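Local structure of phospholethanolamine N-methyltransferase 2 (Haemonchus contortus, 4KRI) at residues A280-E284 with L308-R314; Q300-T305 with Q346-K350; I367-T373 with N423-A429. The protein probably transfers methyl groups from S-adenosylmethionine to phosphomonomethylethanolamine and its methylated product, the later steps of nematode phosphocholine biosynthesis. The contacts are given in a common frame with arbitrary orientation. Numbering follows the deposited sequence.

Contact 1: A280-E284 with L308-R314; sequences ACEYE and LFSRIYR. With SAH (S-adenosyl-L-homocysteine), chain D.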
loop_
_atom_site.group_PDB
_atom_site.type_symbol
_atom_site.label_atom_id
_atom_site.label_comp_id
_atom_site.label_asym_id
_atom_site.label_seq_id
_atom_site.Cartn_x
_atom_site.Cartn_y
_atom_site.Cartn_z
ATOM N N ALA A 280 4.994 3.238 2.484
ATOM C CA ALA A 280 5.728 4.114 1.572
ATOM C C ALA A 280 6.965 4.747 2.220
ATOM O O ALA A 280 7.847 5.254 1.528
ATOM C CB ALA A 280 4.800 5.188 1.007
ATOM N N CYS A 281 7.038 4.687 3.543
ATOM C CA CYS A 281 8.218 5.155 4.265
ATOM C C CYS A 281 9.358 4.151 4.302
ATOM O O CYS A 281 10.491 4.507 4.640
ATOM C CB CYS A 281 7.837 5.484 5.693
ATOM S SG CYS A 281 6.969 7.018 5.774
ATOM N N GLU A 282 9.061 2.898 3.973
ATOM C CA GLU A 282 10.043 1.821 4.087
ATOM C C GLU A 282 10.446 1.234 2.744
ATOM O O GLU A 282 11.601 0.862 2.534
ATOM C CB GLU A 282 9.485 0.684 4.951
ATOM C CG GLU A 282 9.162 1.053 6.389
ATOM C CD GLU A 282 8.562 -0.117 7.161
ATOM O OE1 GLU A 282 7.416 0.011 7.644
ATOM O OE2 GLU A 282 9.237 -1.165 7.282
ATOM N N TYR A 283 9.484 1.138 1.839
ATOM C CA TYR A 283 9.647 0.361 0.625
ATOM C C TYR A 283 10.728 0.891 -0.310
ATOM O O TYR A 283 10.940 2.099 -0.417
ATOM C CB TYR A 283 8.318 0.275 -0.114
ATOM C CG TYR A 283 8.336 -0.662 -1.284
ATOM C CD1 TYR A 283 8.126 -2.021 -1.105
ATOM C CD2 TYR A 283 8.558 -0.196 -2.576
ATOM C CE1 TYR A 283 8.127 -2.891 -2.178
ATOM C CE2 TYR A 283 8.568 -1.061 -3.657
ATOM C CZ TYR A 283 8.351 -2.409 -3.451
ATOM O OH TYR A 283 8.352 -3.286 -4.515
ATOM N N GLU A 284 11.400 -0.035 -0.987
ATOM C CA GLU A 284 12.512 0.304 -1.866
ATOM C C GLU A 284 12.011 0.665 -3.265
ATOM O O GLU A 284 11.857 -0.214 -4.116
ATOM C CB GLU A 284 13.482 -0.879 -1.941
ATOM C CG GLU A 284 14.860 -0.540 -2.499
ATOM C CD GLU A 284 15.780 0.069 -1.455
ATOM O OE1 GLU A 284 15.296 0.425 -0.357
ATOM O OE2 GLU A 284 16.994 0.180 -1.727
ATOM N N LEU A 308 9.794 10.466 4.751
ATOM C CA LEU A 308 8.916 10.336 3.590
ATOM C C LEU A 308 9.368 11.246 2.467
ATOM O O LEU A 308 9.459 10.818 1.314
ATOM C CB LEU A 308 7.476 10.682 3.958
ATOM C CG LEU A 308 6.504 10.593 2.782
ATOM C CD1 LEU A 308 6.309 9.157 2.335
ATOM C CD2 LEU A 308 5.185 11.214 3.185
ATOM N N PHE A 309 9.652 12.501 2.802
ATOM C CA PHE A 309 10.078 13.455 1.778
ATOM C C PHE A 309 11.410 13.080 1.138
ATOM O O PHE A 309 11.586 13.273 -0.067
ATOM C CB PHE A 309 10.108 14.900 2.318
ATOM C CG PHE A 309 8.757 15.591 2.313
ATOM C CD1 PHE A 309 7.578 14.866 2.437
ATOM C CD2 PHE A 309 8.674 16.967 2.172
ATOM C CE1 PHE A 309 6.337 15.505 2.440
ATOM C CE2 PHE A 309 7.439 17.614 2.175
ATOM C CZ PHE A 309 6.269 16.879 2.298
ATOM N N SER A 310 12.346 12.533 1.918
ATOM C CA SER A 310 13.625 12.092 1.344
ATOM C C SER A 310 13.429 10.895 0.414
ATOM O O SER A 310 14.090 10.786 -0.623
ATOM C CB SER A 310 14.637 11.740 2.435
ATOM O OG SER A 310 14.300 10.506 3.039
ATOM N N ARG A 311 12.506 10.002 0.779
ATOM C CA ARG A 311 12.186 8.862 -0.077
ATOM C C ARG A 311 11.513 9.289 -1.386
ATOM O O ARG A 311 11.801 8.742 -2.460
ATOM C CB ARG A 311 11.279 7.880 0.663
ATOM C CG ARG A 311 11.914 7.214 1.861
ATOM C CD ARG A 311 11.542 5.738 1.850
ATOM N NE ARG A 311 12.134 4.973 2.945
ATOM C CZ ARG A 311 13.441 4.831 3.142
ATOM N NH1 ARG A 311 14.308 5.423 2.330
ATOM N NH2 ARG A 311 13.884 4.105 4.161
ATOM N N ILE A 312 10.621 10.264 -1.297
ATOM C CA ILE A 312 9.990 10.834 -2.482
ATOM C C ILE A 312 11.026 11.502 -3.379
ATOM O O ILE A 312 11.039 11.292 -4.594
ATOM C CB ILE A 312 8.896 11.854 -2.084
ATOM C CG1 ILE A 312 7.688 11.133 -1.497
ATOM C CG2 ILE A 312 8.505 12.735 -3.265
ATOM C CD1 ILE A 312 6.662 12.067 -0.885
ATOM N N TYR A 313 11.895 12.319 -2.784
ATOM C CA TYR A 313 12.963 12.962 -3.535
ATOM C C TYR A 313 13.814 11.931 -4.274
ATOM O O TYR A 313 14.153 12.110 -5.450
ATOM C CB TYR A 313 13.823 13.790 -2.573
ATOM C CG TYR A 313 14.868 14.641 -3.241
ATOM C CD1 TYR A 313 14.623 15.977 -3.511
ATOM C CD2 TYR A 313 16.107 14.118 -3.588
ATOM C CE1 TYR A 313 15.594 16.774 -4.116
ATOM C CE2 TYR A 313 17.076 14.905 -4.195
ATOM C CZ TYR A 313 16.806 16.232 -4.455
ATOM O OH TYR A 313 17.763 17.024 -5.058
ATOM N N ARG A 314 14.154 10.845 -3.587
ATOM C CA ARG A 314 14.990 9.793 -4.171
ATOM C C ARG A 314 14.305 9.139 -5.384
ATOM O O ARG A 314 14.952 8.886 -6.414
ATOM C CB ARG A 314 15.279 8.725 -3.109
ATOM C CG ARG A 314 16.016 7.500 -3.616
ATOM C CD ARG A 314 16.302 6.535 -2.466
ATOM N NE ARG A 314 17.045 5.356 -2.905
ATOM C CZ ARG A 314 16.471 4.264 -3.403
ATOM N NH1 ARG A 314 15.146 4.211 -3.521
ATOM N NH2 ARG A 314 17.212 3.229 -3.783
HETATM N N SAH D . -5.600 8.662 -2.162
HETATM C CA SAH D . -6.880 7.921 -2.021
HETATM C CB SAH D . -6.979 7.292 -0.576
HETATM C CG SAH D . -7.115 8.250 0.603
HETATM S SD SAH D . -7.167 7.380 2.203
HETATM C C SAH D . -8.037 8.755 -2.405
HETATM O O SAH D . -7.864 9.877 -2.861
HETATM O OXT SAH D . -9.140 8.239 -2.481
HETATM C "C5'" SAH D . -5.486 7.319 2.851
HETATM C "C4'" SAH D . -4.753 6.140 2.535
HETATM O "O4'" SAH D . -3.369 6.337 2.928
HETATM C "C3'" SAH D . -5.230 4.995 3.345
HETATM O "O3'" SAH D . -5.680 3.983 2.470
HETATM C "C2'" SAH D . -4.068 4.535 4.106
HETATM O "O2'" SAH D . -4.016 3.133 4.232
HETATM C "C1'" SAH D . -2.924 5.076 3.313
HETATM N N9 SAH D . -1.640 5.136 4.094
HETATM C C8 SAH D . -1.438 5.741 5.286
HETATM N N7 SAH D . -0.144 5.624 5.600
HETATM C C5 SAH D . 0.485 4.965 4.604
HETATM C C6 SAH D . 1.814 4.570 4.405
HETATM N N6 SAH D . 2.792 4.836 5.337
HETATM N N1 SAH D . 2.111 3.907 3.266
HETATM C C2 SAH D . 1.176 3.635 2.348
HETATM N N3 SAH D . -0.106 4.008 2.508
HETATM C C4 SAH D . -0.479 4.658 3.627
#
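Helix 305-315 passes alongside the loop 280-284, which follows strand 273-277, and three of its residues, spaced three apart, make the contact. Leu-308 comes first: its CD1 lies 4.1 Å from Cys-281 SG and 4.4 Å from Ala-280 CB, a small apolar patch at the adenine end of the contact. Phe-309 packs on helix 352-362. One turn after Leu-308, Arg-311 points at the loop and buries more surface than any other residue here. Arg-311 NE donates a very short hydrogen bond, 2.4 Å, to Cys-281 O, while Arg-311 CD rests 3.7 Å from Ala-280 O, so the side chain lies against the loop backbone. Ile-312 belongs to the buried side of the helix, on Ile-229. Arg-314 makes a long salt bridge from NH2 to Glu-284 OE2, 3.7 Å, with no N-H pointing at that oxygen; the firmer partner is Phe-285 O, bonded to NH1. At the other end of the loop Ala-280 N donates to SAH N1, 3.1 Å and almost linear. A backbone amide reading the adenine edge from a loop beyond a strand is characteristic of the Rossmann-like class I methyltransferase fold.

Contact 2: Q300-T305 with Q346-K350; sequences QHIKDT and QYYLK. With SAH (S-adenosyl-L-homocysteine), chain D; 1SH (2-(methylamino)ethyl dihydrogen phosphate), chain E.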
loop_
_atom_site.group_PDB
_atom_site.type_symbol
_atom_site.label_atom_id
_atom_site.label_comp_id
_atom_site.label_asym_id
_atom_site.label_seq_id
_atom_site.Cartn_x
_atom_site.Cartn_y
_atom_site.Cartn_z
ATOM N N GLN A 300 -1.242 12.726 6.528
ATOM C CA GLN A 300 -1.575 12.987 7.931
ATOM C C GLN A 300 -1.469 11.706 8.772
ATOM O O GLN A 300 -1.415 11.767 10.001
ATOM C CB GLN A 300 -2.960 13.641 8.083
ATOM C CG GLN A 300 -4.146 12.733 7.770
ATOM C CD GLN A 300 -4.442 12.647 6.291
ATOM O OE1 GLN A 300 -4.106 13.556 5.524
ATOM N NE2 GLN A 300 -5.072 11.557 5.879
ATOM N N HIS A 301 -1.436 10.551 8.106
ATOM C CA HIS A 301 -1.227 9.263 8.775
ATOM C C HIS A 301 0.240 9.006 9.128
ATOM O O HIS A 301 0.539 8.130 9.944
ATOM C CB HIS A 301 -1.703 8.100 7.877
ATOM C CG HIS A 301 -3.188 8.000 7.738
ATOM N ND1 HIS A 301 -4.011 7.642 8.786
ATOM C CD2 HIS A 301 -3.999 8.156 6.660
ATOM C CE1 HIS A 301 -5.265 7.604 8.368
ATOM N NE2 HIS A 301 -5.286 7.913 7.085
ATOM N N ILE A 302 1.149 9.766 8.517
ATOM C CA ILE A 302 2.575 9.440 8.561
ATOM C C ILE A 302 3.359 10.374 9.466
ATOM O O ILE A 302 3.390 11.585 9.236
ATOM C CB ILE A 302 3.170 9.465 7.144
ATOM C CG1 ILE A 302 2.510 8.377 6.301
ATOM C CG2 ILE A 302 4.681 9.253 7.180
ATOM C CD1 ILE A 302 2.911 8.410 4.822
ATOM N N LYS A 303 3.985 9.810 10.498
ATOM C CA LYS A 303 4.701 10.615 11.486
ATOM C C LYS A 303 5.980 11.212 10.913
ATOM O O LYS A 303 6.200 12.429 11.010
ATOM C CB LYS A 303 5.018 9.778 12.727
ATOM C CG LYS A 303 5.755 10.542 13.833
ATOM C CD LYS A 303 5.912 9.687 15.074
ATOM C CE LYS A 303 6.580 10.490 16.180
ATOM N NZ LYS A 303 6.725 9.727 17.442
ATOM N N ASP A 304 6.822 10.368 10.322
ATOM C CA ASP A 304 8.141 10.824 9.879
ATOM C C ASP A 304 8.096 11.496 8.513
ATOM O O ASP A 304 8.499 10.906 7.512
ATOM C CB ASP A 304 9.150 9.665 9.851
ATOM C CG ASP A 304 10.591 10.137 9.929
ATOM O OD1 ASP A 304 10.877 11.310 9.589
ATOM O OD2 ASP A 304 11.452 9.332 10.345
ATOM N N THR A 305 7.635 12.741 8.474
ATOM C CA THR A 305 7.570 13.485 7.212
ATOM C C THR A 305 8.941 13.655 6.544
ATOM O O THR A 305 9.061 13.538 5.316
ATOM C CB THR A 305 6.929 14.867 7.422
ATOM O OG1 THR A 305 5.768 14.730 8.248
ATOM C CG2 THR A 305 6.533 15.480 6.091
ATOM N N GLN A 346 -5.057 8.927 15.266
ATOM C CA GLN A 346 -3.595 8.925 15.244
ATOM C C GLN A 346 -3.003 9.744 14.098
ATOM O O GLN A 346 -2.007 9.348 13.484
ATOM C CB GLN A 346 -3.057 7.494 15.216
ATOM C CG GLN A 346 -3.540 6.676 16.389
ATOM C CD GLN A 346 -2.406 5.979 17.088
ATOM O OE1 GLN A 346 -2.166 4.788 16.874
ATOM N NE2 GLN A 346 -1.681 6.724 17.923
ATOM N N TYR A 347 -3.594 10.903 13.829
ATOM C CA TYR A 347 -3.018 11.797 12.832
ATOM C C TYR A 347 -1.799 12.524 13.388
ATOM O O TYR A 347 -1.785 12.938 14.556
ATOM C CB TYR A 347 -4.035 12.833 12.373
ATOM C CG TYR A 347 -5.166 12.292 11.523
ATOM C CD1 TYR A 347 -5.028 11.129 10.784
ATOM C CD2 TYR A 347 -6.374 12.968 11.459
ATOM C CE1 TYR A 347 -6.084 10.655 10.000
ATOM C CE2 TYR A 347 -7.422 12.512 10.694
ATOM C CZ TYR A 347 -7.278 11.357 9.967
ATOM O OH TYR A 347 -8.344 10.926 9.205
ATOM N N TYR A 348 -0.783 12.674 12.541
ATOM C CA TYR A 348 0.386 13.489 12.862
ATOM C C TYR A 348 0.325 14.742 12.003
ATOM O O TYR A 348 0.862 14.777 10.891
ATOM C CB TYR A 348 1.679 12.695 12.609
ATOM C CG TYR A 348 1.831 11.545 13.577
ATOM C CD1 TYR A 348 2.346 11.754 14.845
ATOM C CD2 TYR A 348 1.415 10.266 13.240
ATOM C CE1 TYR A 348 2.469 10.718 15.744
ATOM C CE2 TYR A 348 1.537 9.221 14.137
ATOM C CZ TYR A 348 2.068 9.455 15.384
ATOM O OH TYR A 348 2.200 8.429 16.289
ATOM N N LEU A 349 -0.360 15.767 12.502
ATOM C CA LEU A 349 -0.611 16.966 11.691
ATOM C C LEU A 349 0.509 17.996 11.734
ATOM O O LEU A 349 1.130 18.233 12.781
ATOM C CB LEU A 349 -1.915 17.645 12.113
ATOM C CG LEU A 349 -3.175 16.783 12.091
ATOM C CD1 LEU A 349 -4.334 17.570 12.707
ATOM C CD2 LEU A 349 -3.502 16.319 10.670
ATOM N N LYS A 350 0.739 18.623 10.585
ATOM C CA LYS A 350 1.710 19.703 10.457
ATOM C C LYS A 350 1.028 20.924 9.862
ATOM O O LYS A 350 -0.059 20.811 9.285
ATOM C CB LYS A 350 2.838 19.282 9.516
ATOM C CG LYS A 350 3.595 18.047 9.939
ATOM C CD LYS A 350 5.027 18.401 10.242
ATOM C CE LYS A 350 5.953 17.228 10.018
ATOM N NZ LYS A 350 5.773 16.137 11.012
HETATM N N SAH D . -5.600 8.662 -2.162
HETATM C CA SAH D . -6.880 7.921 -2.021
HETATM C CB SAH D . -6.979 7.292 -0.576
HETATM C CG SAH D . -7.115 8.250 0.603
HETATM S SD SAH D . -7.167 7.380 2.203
HETATM C C SAH D . -8.037 8.755 -2.405
HETATM O O SAH D . -7.864 9.877 -2.861
HETATM O OXT SAH D . -9.140 8.239 -2.481
HETATM C "C5'" SAH D . -5.486 7.319 2.851
HETATM C "C4'" SAH D . -4.753 6.140 2.535
HETATM O "O4'" SAH D . -3.369 6.337 2.928
HETATM C "C3'" SAH D . -5.230 4.995 3.345
HETATM O "O3'" SAH D . -5.680 3.983 2.470
HETATM C "C2'" SAH D . -4.068 4.535 4.106
HETATM O "O2'" SAH D . -4.016 3.133 4.232
HETATM C "C1'" SAH D . -2.924 5.076 3.313
HETATM N N9 SAH D . -1.640 5.136 4.094
HETATM C C8 SAH D . -1.438 5.741 5.286
HETATM N N7 SAH D . -0.144 5.624 5.600
HETATM C C5 SAH D . 0.485 4.965 4.604
HETATM C C6 SAH D . 1.814 4.570 4.405
HETATM N N6 SAH D . 2.792 4.836 5.337
HETATM N N1 SAH D . 2.111 3.907 3.266
HETATM C C2 SAH D . 1.176 3.635 2.348
HETATM N N3 SAH D . -0.106 4.008 2.508
HETATM C C4 SAH D . -0.479 4.658 3.627
HETATM O O4 1SH E . -12.243 12.866 7.792
HETATM P P1 1SH E . -11.821 11.536 8.411
HETATM O O1 1SH E . -10.955 11.723 9.593
HETATM O O3 1SH E . -13.109 10.721 8.812
HETATM O O2 1SH E . -10.981 10.733 7.335
HETATM C C1 1SH E . -11.502 10.549 6.124
HETATM C C2 1SH E . -10.562 9.970 5.075
HETATM N N1 1SH E . -9.451 10.785 4.668
HETATM C C3 1SH E . -8.625 9.998 3.827
HETATM O O HOH W 1 -0.734 7.287 12.167
HETATM O O HOH W 2 -3.338 7.182 11.341
HETATM O O HOH W 3 4.507 8.433 18.186
#
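Two loops of the Rossmann-like methyltransferase fold meet here beside the two ligands: 300-305 leads from strand 290-296 into helix 305-315. The loop 346-350 begins in the Schellman motif that ends helix 336-345, with Gln-346 as its positive-phi C-prime residue. Tyr-348, Gln-300 and Lys-303 lose the most surface to the contact. The backbone of Tyr-348 fixes the two loops together, Tyr-348 N donating to Gln-300 O at 2.8 Å, and Tyr-347 CA adds a CA-H...O contact of 3.3 Å to the same oxygen. The Tyr-348 ring lies against Lys-303, whose CB sits 3.6 Å from the ring centroid, almost straight above the face, in a CH-pi contact. Gln-300 works on the substrate side. Gln-300 CG packs over the Tyr-347 ring, 3.7 Å from the centroid, Gln-300 CB touches Leu-349 CD2 at 3.8 Å, and the amide is held by Asp-297 O and Tyr-327 N. Tyr-347 also turns its edge to the His-301 face in a T-shaped pair with centroids 5.3 Å apart, and Tyr-347 OH donates to 1SH O1 at 2.8 Å. His-301 in turn brings CB to 3.5 Å from SAH C8, while its NE2 bonds to Tyr-185 OH. The contact therefore joins the cofactor and phosphobase pockets through adjoining side chains. At the outer end one water bridges two side chains, 2.7 Å from Lys-303 NZ and 3.0 Å from Tyr-348 OH.

Contact 3: I367-T373 with N423-A429; sequences IEVENMT and NWNFFAA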
loop_
_atom_site.group_PDB
_atom_site.type_symbol
_atom_site.label_atom_id
_atom_site.label_comp_id
_atom_site.label_asym_id
_atom_site.label_seq_id
_atom_site.Cartn_x
_atom_site.Cartn_y
_atom_site.Cartn_z
ATOM N N ILE A 367 8.934 25.468 -4.590
ATOM C CA ILE A 367 7.934 25.022 -3.622
ATOM C C ILE A 367 6.679 25.895 -3.641
ATOM O O ILE A 367 6.757 27.121 -3.526
ATOM C CB ILE A 367 8.524 25.005 -2.195
ATOM C CG1 ILE A 367 9.627 23.938 -2.107
ATOM C CG2 ILE A 367 7.435 24.767 -1.158
ATOM C CD1 ILE A 367 10.542 24.084 -0.884
ATOM N N GLU A 368 5.526 25.255 -3.798
ATOM C CA GLU A 368 4.232 25.927 -3.692
ATOM C C GLU A 368 3.459 25.349 -2.512
ATOM O O GLU A 368 3.332 24.124 -2.390
ATOM C CB GLU A 368 3.432 25.720 -4.983
ATOM C CG GLU A 368 2.029 26.334 -4.948
ATOM C CD GLU A 368 1.204 26.017 -6.189
ATOM O OE1 GLU A 368 1.739 25.376 -7.124
ATOM O OE2 GLU A 368 0.016 26.408 -6.225
ATOM N N VAL A 369 2.948 26.213 -1.638
ATOM C CA VAL A 369 2.055 25.748 -0.583
ATOM C C VAL A 369 0.766 26.559 -0.602
ATOM O O VAL A 369 0.774 27.754 -0.924
ATOM C CB VAL A 369 2.694 25.825 0.820
ATOM C CG1 VAL A 369 3.792 24.782 0.967
ATOM C CG2 VAL A 369 3.232 27.243 1.105
ATOM N N GLU A 370 -0.341 25.911 -0.260
ATOM C CA GLU A 370 -1.622 26.611 -0.197
ATOM C C GLU A 370 -2.538 26.103 0.897
ATOM O O GLU A 370 -2.660 24.903 1.106
ATOM C CB GLU A 370 -2.352 26.524 -1.537
ATOM C CG GLU A 370 -3.726 27.182 -1.504
ATOM C CD GLU A 370 -4.293 27.432 -2.886
ATOM O OE1 GLU A 370 -3.533 27.898 -3.764
ATOM O OE2 GLU A 370 -5.501 27.177 -3.090
ATOM N N ASN A 371 -3.192 27.035 1.595
ATOM C CA ASN A 371 -4.208 26.675 2.563
ATOM C C ASN A 371 -5.549 26.564 1.842
ATOM O O ASN A 371 -6.151 27.577 1.500
ATOM C CB ASN A 371 -4.279 27.739 3.667
ATOM C CG ASN A 371 -5.360 27.450 4.691
ATOM O OD1 ASN A 371 -5.998 26.397 4.659
ATOM N ND2 ASN A 371 -5.564 28.385 5.618
ATOM N N MET A 372 -6.006 25.334 1.604
ATOM C CA MET A 372 -7.241 25.108 0.853
ATOM C C MET A 372 -8.426 24.870 1.765
ATOM O O MET A 372 -9.449 24.322 1.345
ATOM C CB MET A 372 -7.089 23.915 -0.098
ATOM C CG MET A 372 -5.979 24.070 -1.093
ATOM S SD MET A 372 -5.977 22.701 -2.296
ATOM C CE MET A 372 -5.860 21.233 -1.249
ATOM N N THR A 373 -8.295 25.283 3.019
ATOM C CA THR A 373 -9.368 25.077 3.978
ATOM C C THR A 373 -10.735 25.645 3.537
ATOM O O THR A 373 -11.764 25.008 3.787
ATOM C CB THR A 373 -8.961 25.569 5.369
ATOM O OG1 THR A 373 -7.737 24.922 5.738
ATOM C CG2 THR A 373 -10.034 25.252 6.393
ATOM N N ASN A 423 -7.153 22.059 9.070
ATOM C CA ASN A 423 -6.919 22.699 7.784
ATOM C C ASN A 423 -6.747 21.653 6.682
ATOM O O ASN A 423 -6.467 20.482 6.957
ATOM C CB ASN A 423 -5.667 23.595 7.832
ATOM C CG ASN A 423 -5.927 24.963 8.441
ATOM O OD1 ASN A 423 -6.952 25.193 9.093
ATOM N ND2 ASN A 423 -4.990 25.883 8.237
ATOM N N TRP A 424 -6.907 22.080 5.432
ATOM C CA TRP A 424 -6.709 21.177 4.298
ATOM C C TRP A 424 -5.642 21.821 3.436
ATOM O O TRP A 424 -5.881 22.874 2.830
ATOM C CB TRP A 424 -8.004 20.987 3.507
ATOM C CG TRP A 424 -7.900 19.894 2.454
ATOM C CD1 TRP A 424 -7.252 18.699 2.583
ATOM C CD2 TRP A 424 -8.427 19.924 1.115
ATOM N NE1 TRP A 424 -7.368 17.972 1.414
ATOM C CE2 TRP A 424 -8.077 18.709 0.498
ATOM C CE3 TRP A 424 -9.167 20.864 0.384
ATOM C CZ2 TRP A 424 -8.441 18.401 -0.821
ATOM C CZ3 TRP A 424 -9.533 20.559 -0.926
ATOM C CH2 TRP A 424 -9.164 19.339 -1.514
ATOM N N ASN A 425 -4.457 21.211 3.409
ATOM C CA ASN A 425 -3.276 21.846 2.834
ATOM C C ASN A 425 -2.802 21.234 1.518
ATOM O O ASN A 425 -2.951 20.035 1.300
ATOM C CB ASN A 425 -2.126 21.813 3.841
ATOM C CG ASN A 425 -2.359 22.740 5.019
ATOM O OD1 ASN A 425 -3.087 23.729 4.907
ATOM N ND2 ASN A 425 -1.723 22.438 6.147
ATOM N N PHE A 426 -2.215 22.079 0.672
ATOM C CA PHE A 426 -1.663 21.698 -0.625
ATOM C C PHE A 426 -0.158 21.976 -0.622
ATOM O O PHE A 426 0.292 23.013 -0.127
ATOM C CB PHE A 426 -2.341 22.539 -1.712
ATOM C CG PHE A 426 -1.729 22.394 -3.087
ATOM C CD1 PHE A 426 -2.249 21.481 -3.984
ATOM C CD2 PHE A 426 -0.669 23.198 -3.490
ATOM C CE1 PHE A 426 -1.701 21.342 -5.251
ATOM C CE2 PHE A 426 -0.115 23.072 -4.748
ATOM C CZ PHE A 426 -0.632 22.139 -5.634
ATOM N N PHE A 427 0.621 21.049 -1.160
ATOM C CA PHE A 427 2.059 21.231 -1.306
ATOM C C PHE A 427 2.485 20.683 -2.664
ATOM O O PHE A 427 2.072 19.593 -3.056
ATOM C CB PHE A 427 2.806 20.502 -0.183
ATOM C CG PHE A 427 4.237 20.177 -0.511
ATOM C CD1 PHE A 427 5.209 21.173 -0.541
ATOM C CD2 PHE A 427 4.613 18.870 -0.765
ATOM C CE1 PHE A 427 6.532 20.864 -0.851
ATOM C CE2 PHE A 427 5.932 18.553 -1.082
ATOM C CZ PHE A 427 6.892 19.551 -1.118
ATOM N N ALA A 428 3.287 21.448 -3.398
ATOM C CA ALA A 428 3.912 20.925 -4.616
ATOM C C ALA A 428 5.347 21.417 -4.690
ATOM O O ALA A 428 5.667 22.460 -4.129
ATOM C CB ALA A 428 3.137 21.357 -5.851
ATOM N N ALA A 429 6.214 20.668 -5.369
ATOM C CA ALA A 429 7.606 21.074 -5.539
ATOM C C ALA A 429 8.261 20.210 -6.594
ATOM O O ALA A 429 7.696 19.196 -7.032
ATOM C CB ALA A 429 8.371 20.967 -4.221
#
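Strands 367-371 and 423-429 run antiparallel, their axes 4.7 Å apart at closest and 172° between directions. Paired bonds at Glu-368 with Ala-428 (Glu-368 N to Ala-428 O 2.8 Å, Glu-368 O to Ala-428 N 2.9 Å) and at Glu-370 with Phe-426 hold the register. On the face bearing Val-369 and Phe-427, the Phe-427 ring turns its edge to Val-369 and Ile-367: Ile-367 CG2 approaches CE1 of Phe-427 to 4.0 Å and Val-369 CG1 its CD1 to 4.2 Å. Beyond it, Ile-367 CG1 meets the small Ala-429 CB at 3.9 Å. On the other face the Phe-426 ring lies beside Glu-368, Glu-370 and Met-372. Met-372 is a bump that fills the hollow between Trp-424 and Phe-426: its CE stands 3.5 Å over the centroid of the Trp-424 six-membered ring, and its SD touches Phe-426 CB at 3.7 Å, with Met-aromatic contacts to both rings. An Asx turn at Asn-371 bends the chain into helix 373-389, and Thr-373 OG1 accepts from Trp-424 N at 3.0 Å. Strand 422-430 lies between 367-371 and strand 320-329, with helix 352-362 covering the Phe-427 face and Arg-216, just beyond helix 206-215, binding Glu-368 and Glu-370 on the other.

How the contacts relate
All three contacts belong to the methyltransferase part of the chain. Contacts 1 and 2 interleave in sequence, in the order 280-284, 300-305, 308-314, 346-350; contact 3 follows both. Their centres lie about 15 Å apart for contacts 1 and 2 and for contacts 2 and 3, and about 20 Å for contacts 1 and 3. Ile-302 packs on Cys-281 and Leu-308, joining the first two beside the SAH adenine, and both touch that ligand. Helix 305-315 carries one side of contact 1 and starts at the end of 300-305; its Phe-309 also meets Phe-427 of contact 3, and Lys-350 of contact 2 touches Asn-425. Cofactor site, substrate site and sheet edge thus pack against one another.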